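Uncharacterized protein VP1736 (Vibrio parahaemolyticus, PDB 3LXQ) is of unknown function but carries a sulfatase-family domain of the alkaline phosphatase clan, with a mixed beta sheet flanked by helices. Local coordinates at residues M53-L56 / V57-S60; G136-A139 / V140-F144; V153-S156 / K157-T160; T191-G195 / N196-Q200; G364-L367 / T368-L371. All coordinates share one frame; numbering follows the deposited sequence.

Contact 1: M53-L56 / V57-S60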
# COMPACT_ATOMS: atom_id res chain seq x y z
N MSE A 53 4.89 21.15 -14.07
CA MSE A 53 4.70 19.82 -13.52
C MSE A 53 4.48 19.83 -11.99
O MSE A 53 3.46 19.31 -11.50
CB MSE A 53 5.89 18.92 -13.93
CG MSE A 53 5.74 17.44 -13.61
SE MSE A 53 6.42 17.03 -11.83
CE MSE A 53 8.32 16.97 -12.28
N LEU A 54 5.41 20.44 -11.25
CA LEU A 54 5.28 20.53 -9.80
C LEU A 54 4.00 21.22 -9.35
O LEU A 54 3.38 20.82 -8.36
CB LEU A 54 6.47 21.25 -9.17
CG LEU A 54 7.67 20.46 -8.63
CD1 LEU A 54 7.36 18.97 -8.49
CD2 LEU A 54 8.90 20.68 -9.48
N ASP A 55 3.61 22.28 -10.07
CA ASP A 55 2.40 23.01 -9.71
C ASP A 55 1.18 22.13 -9.83
O ASP A 55 0.34 22.12 -8.93
CB ASP A 55 2.26 24.29 -10.55
CG ASP A 55 3.25 25.36 -10.16
OD1 ASP A 55 3.92 25.21 -9.11
OD2 ASP A 55 3.38 26.35 -10.91
N LEU A 56 1.10 21.37 -10.91
CA LEU A 56 -0.04 20.50 -11.13
C LEU A 56 -0.04 19.33 -10.15
O LEU A 56 -1.12 18.88 -9.74
CB LEU A 56 -0.09 20.00 -12.58
CG LEU A 56 -0.40 21.07 -13.63
CD1 LEU A 56 -0.13 20.53 -15.02
CD2 LEU A 56 -1.84 21.59 -13.51
N VAL A 57 1.15 18.87 -9.76
CA VAL A 57 1.29 17.79 -8.77
C VAL A 57 0.83 18.29 -7.39
O VAL A 57 -0.04 17.68 -6.76
CB VAL A 57 2.75 17.21 -8.76
CG1 VAL A 57 2.99 16.31 -7.55
CG2 VAL A 57 3.03 16.43 -10.05
N ARG A 58 1.37 19.42 -6.96
CA ARG A 58 0.98 20.01 -5.68
C ARG A 58 -0.51 20.35 -5.61
O ARG A 58 -1.18 19.98 -4.65
CB ARG A 58 1.82 21.25 -5.39
CG ARG A 58 3.25 20.94 -4.95
CD ARG A 58 3.94 22.20 -4.43
NE ARG A 58 4.34 23.09 -5.52
CZ ARG A 58 5.58 23.23 -5.97
NH1 ARG A 58 6.58 22.55 -5.42
NH2 ARG A 58 5.83 24.05 -6.97
N ALA A 59 -1.03 21.05 -6.62
CA ALA A 59 -2.45 21.37 -6.67
C ALA A 59 -3.34 20.11 -6.66
O ALA A 59 -4.27 20.01 -5.84
CB ALA A 59 -2.78 22.27 -7.85
N SER A 60 -3.06 19.16 -7.54
CA SER A 60 -3.86 17.95 -7.58
C SER A 60 -3.72 17.07 -6.32
O SER A 60 -4.60 16.27 -6.04
CB SER A 60 -3.59 17.12 -8.84
OG SER A 60 -2.25 16.66 -8.86

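Contact 2: G136-A139 / V140-F144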
# COMPACT_ATOMS: atom_id res chain seq x y z
N GLY A 136 4.16 -2.19 -3.95
CA GLY A 136 3.23 -2.14 -2.80
C GLY A 136 3.92 -1.79 -1.50
O GLY A 136 3.36 -1.08 -0.65
N ILE A 137 5.14 -2.29 -1.32
CA ILE A 137 5.99 -1.89 -0.17
C ILE A 137 6.36 -0.41 -0.29
O ILE A 137 6.29 0.34 0.69
CB ILE A 137 7.25 -2.78 -0.06
CG1 ILE A 137 6.84 -4.25 0.15
CG2 ILE A 137 8.19 -2.28 1.06
CD1 ILE A 137 7.94 -5.27 -0.11
N GLU A 138 6.78 0.01 -1.48
CA GLU A 138 7.03 1.43 -1.78
C GLU A 138 5.88 2.32 -1.34
O GLU A 138 6.07 3.29 -0.59
CB GLU A 138 7.26 1.58 -3.28
CG GLU A 138 7.22 2.99 -3.85
CD GLU A 138 7.54 2.98 -5.34
OE1 GLU A 138 6.68 2.50 -6.11
OE2 GLU A 138 8.65 3.41 -5.74
N ALA A 139 4.67 1.96 -1.77
CA ALA A 139 3.48 2.76 -1.51
C ALA A 139 3.14 2.89 -0.05
O ALA A 139 2.73 3.96 0.38
CB ALA A 139 2.28 2.20 -2.25
N VAL A 140 3.27 1.82 0.73
CA VAL A 140 2.82 1.90 2.14
C VAL A 140 3.93 2.29 3.10
O VAL A 140 3.65 2.65 4.25
CB VAL A 140 2.12 0.60 2.62
CG1 VAL A 140 0.93 0.29 1.72
CG2 VAL A 140 3.11 -0.60 2.67
N THR A 141 5.18 2.25 2.66
CA THR A 141 6.25 2.66 3.57
C THR A 141 6.78 4.06 3.27
O THR A 141 7.34 4.72 4.14
CB THR A 141 7.44 1.68 3.60
OG1 THR A 141 8.03 1.62 2.30
CG2 THR A 141 6.98 0.32 4.03
N THR A 142 6.61 4.49 2.02
CA THR A 142 7.14 5.78 1.55
C THR A 142 6.08 6.72 0.94
O THR A 142 6.28 7.93 0.93
CB THR A 142 8.23 5.62 0.46
OG1 THR A 142 7.60 5.37 -0.81
CG2 THR A 142 9.19 4.51 0.78
N GLY A 143 5.01 6.16 0.39
CA GLY A 143 3.95 6.98 -0.20
C GLY A 143 4.34 7.53 -1.55
O GLY A 143 3.61 8.33 -2.13
N PHE A 144 5.48 7.05 -2.07
CA PHE A 144 6.07 7.55 -3.30
C PHE A 144 5.26 7.00 -4.45
O PHE A 144 4.95 5.81 -4.46
CB PHE A 144 7.53 7.07 -3.40
CG PHE A 144 8.37 7.79 -4.44
CD1 PHE A 144 8.53 9.17 -4.41
CD2 PHE A 144 9.05 7.06 -5.41
CE1 PHE A 144 9.32 9.82 -5.36
CE2 PHE A 144 9.86 7.69 -6.35
CZ PHE A 144 10.00 9.08 -6.33
O HOH W 1 4.02 3.64 -5.88

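Contact 3: V153-S156 / K157-T160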
# COMPACT_ATOMS: atom_id res chain seq x y z
N VAL A 153 12.54 0.43 -3.83
CA VAL A 153 13.11 -0.66 -3.02
C VAL A 153 14.33 -1.25 -3.73
O VAL A 153 15.27 -1.73 -3.09
CB VAL A 153 12.08 -1.78 -2.74
CG1 VAL A 153 12.70 -2.89 -1.88
CG2 VAL A 153 10.82 -1.21 -2.08
N LYS A 154 14.31 -1.16 -5.06
CA LYS A 154 15.35 -1.74 -5.91
C LYS A 154 16.23 -0.71 -6.62
O LYS A 154 17.10 -1.08 -7.41
CB LYS A 154 14.74 -2.71 -6.94
CG LYS A 154 14.19 -3.97 -6.32
CD LYS A 154 13.62 -4.91 -7.36
CE LYS A 154 13.41 -6.28 -6.75
NZ LYS A 154 12.68 -7.20 -7.67
N LEU A 155 16.03 0.57 -6.35
CA LEU A 155 16.84 1.58 -7.03
C LEU A 155 18.01 1.99 -6.15
O LEU A 155 17.90 2.01 -4.93
CB LEU A 155 15.98 2.77 -7.47
CG LEU A 155 14.89 2.45 -8.49
CD1 LEU A 155 14.09 3.69 -8.82
CD2 LEU A 155 15.46 1.84 -9.78
N SER A 156 19.15 2.29 -6.78
CA SER A 156 20.40 2.50 -6.05
C SER A 156 20.45 3.79 -5.21
O SER A 156 21.02 3.80 -4.11
CB SER A 156 21.60 2.41 -7.00
OG SER A 156 21.52 3.40 -8.01
N LYS A 157 19.86 4.87 -5.72
CA LYS A 157 19.84 6.15 -5.00
C LYS A 157 18.93 6.15 -3.77
O LYS A 157 19.13 6.93 -2.84
CB LYS A 157 19.46 7.30 -5.94
CG LYS A 157 20.52 7.59 -7.01
CD LYS A 157 20.05 8.64 -8.01
CE LYS A 157 20.27 10.06 -7.52
NZ LYS A 157 19.72 11.04 -8.50
N SER A 158 17.93 5.26 -3.76
CA SER A 158 16.96 5.19 -2.65
C SER A 158 17.33 4.21 -1.54
O SER A 158 16.50 3.90 -0.67
CB SER A 158 15.57 4.88 -3.19
OG SER A 158 15.62 4.18 -4.43
N GLN A 159 18.58 3.73 -1.55
CA GLN A 159 19.00 2.69 -0.60
C GLN A 159 19.33 3.24 0.79
O GLN A 159 19.37 2.50 1.77
CB GLN A 159 20.18 1.87 -1.16
CG GLN A 159 19.81 1.05 -2.40
CD GLN A 159 18.54 0.23 -2.20
OE1 GLN A 159 17.51 0.49 -2.82
NE2 GLN A 159 18.62 -0.77 -1.32
N THR A 160 19.53 4.55 0.86
CA THR A 160 19.86 5.22 2.11
C THR A 160 19.28 6.63 2.11
O THR A 160 19.25 7.31 1.08
CB THR A 160 21.40 5.27 2.34
OG1 THR A 160 21.69 5.97 3.55
CG2 THR A 160 22.12 5.94 1.17

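Contact 4: T191-G195 / N196-Q200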
# COMPACT_ATOMS: atom_id res chain seq x y z
N THR A 191 17.82 -4.80 2.71
CA THR A 191 18.77 -3.72 2.46
C THR A 191 18.07 -2.37 2.40
O THR A 191 18.51 -1.41 3.02
CB THR A 191 19.60 -3.99 1.17
OG1 THR A 191 20.34 -5.20 1.34
CG2 THR A 191 20.58 -2.85 0.88
N PHE A 192 16.97 -2.30 1.67
CA PHE A 192 16.18 -1.08 1.64
C PHE A 192 15.62 -0.71 3.02
O PHE A 192 15.57 0.46 3.36
CB PHE A 192 15.04 -1.18 0.64
CG PHE A 192 14.18 0.06 0.56
CD1 PHE A 192 14.61 1.18 -0.14
CD2 PHE A 192 12.93 0.09 1.17
CE1 PHE A 192 13.81 2.31 -0.25
CE2 PHE A 192 12.12 1.23 1.06
CZ PHE A 192 12.57 2.34 0.36
N PHE A 193 15.17 -1.71 3.77
CA PHE A 193 14.51 -1.42 5.05
C PHE A 193 15.56 -0.98 6.07
O PHE A 193 15.35 0.03 6.75
CB PHE A 193 13.70 -2.62 5.56
CG PHE A 193 12.44 -2.92 4.78
CD1 PHE A 193 11.74 -1.92 4.10
CD2 PHE A 193 11.92 -4.21 4.77
CE1 PHE A 193 10.56 -2.21 3.40
CE2 PHE A 193 10.75 -4.50 4.09
CZ PHE A 193 10.07 -3.49 3.40
N PHE A 194 16.67 -1.70 6.14
CA PHE A 194 17.80 -1.38 7.05
C PHE A 194 18.45 -0.04 6.75
O PHE A 194 18.86 0.67 7.66
CB PHE A 194 18.87 -2.49 7.01
CG PHE A 194 18.78 -3.48 8.14
CD1 PHE A 194 17.73 -3.43 9.06
CD2 PHE A 194 19.73 -4.49 8.27
CE1 PHE A 194 17.64 -4.36 10.10
CE2 PHE A 194 19.66 -5.43 9.30
CZ PHE A 194 18.61 -5.36 10.23
N GLY A 195 18.57 0.29 5.46
CA GLY A 195 19.11 1.58 5.05
C GLY A 195 18.15 2.74 5.28
O GLY A 195 18.57 3.91 5.24
N ASN A 196 16.88 2.44 5.55
CA ASN A 196 15.86 3.49 5.63
C ASN A 196 14.93 3.45 6.85
O ASN A 196 13.71 3.54 6.71
CB ASN A 196 15.04 3.54 4.33
CG ASN A 196 15.86 4.00 3.14
OD1 ASN A 196 16.26 5.15 3.05
ND2 ASN A 196 16.09 3.09 2.19
N GLY A 197 15.49 3.30 8.05
CA GLY A 197 14.72 3.54 9.27
C GLY A 197 14.15 2.35 10.04
O GLY A 197 13.59 2.53 11.12
N PHE A 198 14.28 1.15 9.48
CA PHE A 198 13.88 -0.04 10.22
C PHE A 198 14.98 -0.48 11.19
O PHE A 198 16.16 -0.51 10.82
CB PHE A 198 13.51 -1.18 9.26
CG PHE A 198 12.18 -1.00 8.59
CD1 PHE A 198 12.03 -0.13 7.51
CD2 PHE A 198 11.07 -1.72 9.02
CE1 PHE A 198 10.80 0.02 6.88
CE2 PHE A 198 9.83 -1.57 8.40
CZ PHE A 198 9.69 -0.69 7.33
N ASP A 199 14.58 -0.77 12.43
CA ASP A 199 15.50 -1.19 13.49
C ASP A 199 15.75 -2.70 13.42
O ASP A 199 16.87 -3.15 13.21
CB ASP A 199 14.95 -0.85 14.88
CG ASP A 199 15.04 0.63 15.21
OD1 ASP A 199 15.86 1.34 14.58
OD2 ASP A 199 14.31 1.08 16.11
N GLN A 200 14.67 -3.45 13.63
CA GLN A 200 14.69 -4.90 13.71
C GLN A 200 14.10 -5.49 12.43
O GLN A 200 13.16 -4.93 11.87
CB GLN A 200 13.87 -5.34 14.93
CG GLN A 200 13.48 -6.80 14.97
CD GLN A 200 12.51 -7.12 16.10
OE1 GLN A 200 12.72 -8.07 16.86
NE2 GLN A 200 11.46 -6.31 16.23

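Contact 5: G364-L367 / T368-L371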
# COMPACT_ATOMS: atom_id res chain seq x y z
N GLY A 364 0.36 11.92 -1.08
CA GLY A 364 -0.84 11.15 -0.76
C GLY A 364 -1.72 11.84 0.28
O GLY A 364 -1.24 12.63 1.10
N ARG A 365 -3.01 11.51 0.25
CA ARG A 365 -4.05 12.23 0.99
C ARG A 365 -4.21 11.65 2.40
O ARG A 365 -4.11 10.44 2.61
CB ARG A 365 -5.38 12.12 0.25
CG ARG A 365 -5.53 13.01 -0.97
CD ARG A 365 -4.76 12.51 -2.21
NE ARG A 365 -5.04 13.38 -3.36
CZ ARG A 365 -6.11 13.26 -4.15
NH1 ARG A 365 -6.99 12.29 -3.95
NH2 ARG A 365 -6.30 14.12 -5.16
N ASP A 366 -4.44 12.55 3.35
CA ASP A 366 -4.86 12.16 4.70
C ASP A 366 -6.36 12.02 4.61
O ASP A 366 -7.10 13.01 4.57
CB ASP A 366 -4.47 13.24 5.70
CG ASP A 366 -4.99 12.97 7.12
OD1 ASP A 366 -5.76 12.01 7.35
OD2 ASP A 366 -4.61 13.75 8.04
N LEU A 367 -6.82 10.78 4.57
CA LEU A 367 -8.23 10.54 4.27
C LEU A 367 -9.11 10.57 5.52
O LEU A 367 -10.31 10.31 5.43
CB LEU A 367 -8.40 9.24 3.47
CG LEU A 367 -7.78 9.31 2.07
CD1 LEU A 367 -7.58 7.93 1.47
CD2 LEU A 367 -8.57 10.23 1.13
N THR A 368 -8.52 10.91 6.66
CA THR A 368 -9.29 11.20 7.86
C THR A 368 -9.98 12.56 7.69
O THR A 368 -10.88 12.90 8.45
CB THR A 368 -8.44 11.24 9.15
OG1 THR A 368 -7.51 12.32 9.08
CG2 THR A 368 -7.71 9.92 9.40
N LYS A 369 -9.53 13.31 6.69
CA LYS A 369 -10.03 14.64 6.40
C LYS A 369 -10.83 14.63 5.10
O LYS A 369 -10.64 13.72 4.27
CB LYS A 369 -8.86 15.63 6.32
CG LYS A 369 -8.14 15.76 7.67
CD LYS A 369 -6.87 16.58 7.57
CE LYS A 369 -6.35 16.84 8.97
NZ LYS A 369 -4.92 17.24 8.95
N PRO A 370 -11.71 15.64 4.91
CA PRO A 370 -12.58 15.71 3.75
C PRO A 370 -11.82 15.74 2.45
O PRO A 370 -10.72 16.28 2.37
CB PRO A 370 -13.33 17.04 3.94
CG PRO A 370 -13.31 17.27 5.40
CD PRO A 370 -11.95 16.78 5.83
N LEU A 371 -12.42 15.17 1.43
CA LEU A 371 -11.85 15.16 0.12
C LEU A 371 -13.04 15.31 -0.80
O LEU A 371 -13.97 14.49 -0.77
CB LEU A 371 -11.13 13.84 -0.13
CG LEU A 371 -10.45 13.69 -1.50
CD1 LEU A 371 -9.17 14.50 -1.58
CD2 LEU A 371 -10.20 12.21 -1.84
O HOH W 2 -8.10 14.45 2.41

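Contact 1: M53-L56 / V57-S60
M53-L56 and V57-S60 are consecutive turns of helix 50-61, joined by i-to-i+4 backbone bonds. V57 N donates to M53 O at 2.9 Å, and R58 N and A59 N bond in the same way to L54 O and D55 O. L56 O takes two bonds from one residue. S60 N reaches it from well above the carbonyl plane, and S60 OG donates to it at 2.6 Å. The OG sits between the backbone N and the carbonyl carbon (chi1 64°), which points it back along the helix. S60 OG also bonds to N431. R58 lies across L54 and D55. Its NH2 donates to D55 OD1 at 3.1 Å in a salt bridge, with the carboxylate and guanidinium planes 54° apart. L54 CB lies over one face of the guanidinium, 3.6 Å from R58 NH2. The other terminal nitrogen, NH1, bonds to the P72 carbonyl. On another side of the helix, the SE of selenomethionine M53 packs beside V57 CG2 at 3.9 Å. L54, L56 and S60 touch helix 422-441. The arrangement is that of an amphipathic helix, with an i-to-i+3 Asp-Arg salt bridge on its outer side and apolar groups turned to the fold.

Contact 2: G136-A139 / V140-F144
An ST turn at T142, just past the last turn of helix 133-141, ties E138 to the chain that leaves the helix. T142 OG1 donates to E138 O at 2.6 Å and accepts from F144 N at 3.0 Å. One hydroxyl thus joins the helix to the outgoing loop. E138 O is gripped three times, since T142 N and G143 N also donate to it. The G143 N lies in the carbonyl plane, while T142 OG1 comes from above it. One residue earlier, T141 OG1 donates to I137 O at 2.7 Å, and T141 N reaches the same oxygen from the opposite face. Here the two threonine hydroxyls join the amides on the last helix carbonyls, and G143 then takes a positive phi (77°), which suits glycine. The E138 side chain leaves with CG opposite the backbone N (chi1 166°) and passes F144 at a slant. Its OE2 meets the ring edge at CD2, 3.7 Å away and in the ring plane; this oxygen also accepts from V152 N. OE1 forms a salt bridge with R135. A water donates to both E138 OE1 and F144 O, at 2.9 and 2.8 Å. The F144 ring meets F162 edge-to-face and packs on A435 and A438 of helix 422-441.

Contact 3: V153-S156 / K157-T160
A tight turn in the long loop between helices 133-141 and 165-171 brings L155 back to S158. The two central residues, S156 and K157, have the helix-like backbone angles of a type I turn. S158 N points at L155 O across the turn, but the bond is weak, at 3.5 Å. S158 OG lies 3.2 Å from the same L155 O. Its proton has a second acceptor in V152 O, so which oxygen takes it is not settled. Q159 folds under the turn. Its CG leaves beside the backbone N, and the bend at chi2 (-50°) carries the chain back beneath L155 and S156. The CG then packs 3.3 Å from L155 O and 3.5 Å from S156 O. Two carbonyls of the first half therefore rest on the aliphatic part of this side chain. Around the turn, Y439 of helix 422-441 touches L155, S156 and S158. Its OH accepts from K157 N, and its ring makes a cation-pi contact with K157. V153 and Q159 pack on F192 of helix 189-195, while K154 NZ reaches D187 in a salt bridge. Within the turn, the S158 torsion is unusual (chi1 26°), and it holds S158 OG close to the L155 side chain, 3.4 Å from L155 CB.

Contact 4: T191-G195 / N196-Q200
N196 CG and F198 CG both stand opposite their own carbonyl carbons (chi1 -67° and -75°), and this turns both side chains back onto the last turn of helix 189-195. N196 ND2 donates to F192 O at 2.9 Å. The nitrogen lies in the carbonyl plane, on a lone pair. The same ND2 sits over one face of the F192 ring, 3.4 Å from F192 CD1. It also bonds to S158 O, while N196 OD1 accepts from F162 N. Both ends of this buried amide are thereby fixed. F193 O takes two bonds from opposite faces of its plane: N196 N and F198 N each donate to it at 3.1 Å. The F198 bond spans five residues, of the six-to-one type, and G197 has a positive phi. Both features resemble a Schellman motif, but it is incomplete, with G197 N 4.3 Å from F194 O. The F198 side chain lies beside that of F193, pointing the same way. The two rings meet obliquely, with planes 38° apart, and F193 CD1 is 3.5 Å from F198 CE1. F194 instead brings CE1 to 3.4 Å from D199 O. Beyond the pair, F178 of strand 175-180 meets F193 edge-to-face and touches F198. F193 and F194 also pack on I201 of strand 200-202. The short loop after the helix thus leads into strand 200-202, which runs parallel to strand 175-180 in the mixed sheet.

Contact 5: G364-L367 / T368-L371
D366 to K369 form a type I beta turn, closed by K369 N donating to D366 O at 3.2 Å from above the carbonyl plane. The D366 carboxylate reinforces it. Its CG stands opposite the backbone N (chi1 175°), and this carries the group forward over the turn. D366 OD1 accepts from T368 N at 3.1 Å, on its anti side and out of the carboxylate plane. T368 OG1 donates to the same OD1 in a very short bond of 2.5 Å. The other oxygen, OD2, accepts from S352 and forms a long salt bridge with K369 NZ at 3.6 Å. K369 NZ also bonds to P78 O. On another side of the chain, L371 comes back toward the first segment. Its CD2 packs on L367 CD2 at 3.9 Å. Its CD1 lies 3.9 Å above one face of the R365 guanidinium, toward the rim. R365 NE bonds to S61 O, and NH2 to S60 O and D375 O. T368 touches T349 and L353 of helix 346-353. The bond from T368 N to D366 OD1 makes an Asx turn, here combined with the type I turn in the loop that leads to strand 377-382.

Contacts 2, 3 and 4 form one connected group within the sulfatase-family domain. Contacts 3 and 4 have centres about 11 Å apart and are joined by S158 O and N196 ND2 at 3.0 Å. Contact 2 lies deeper, its centre about 6 Å from the centre of the chain, and meets contact 4 where T142 CG2 packs 4.0 Å from F192 CZ. It touches contact 3 more lightly, through I137 and V153. Contacts 1 and 5 make a second pair, about 17 Å between centres, bridged by a probable hydrogen bond from R365 NH2 to S60 O at 2.9 Å. Contacts 2 and 5 come within about 5 Å at their nearest atoms without touching. Helix 422-441 borders contacts 1, 2 and 3.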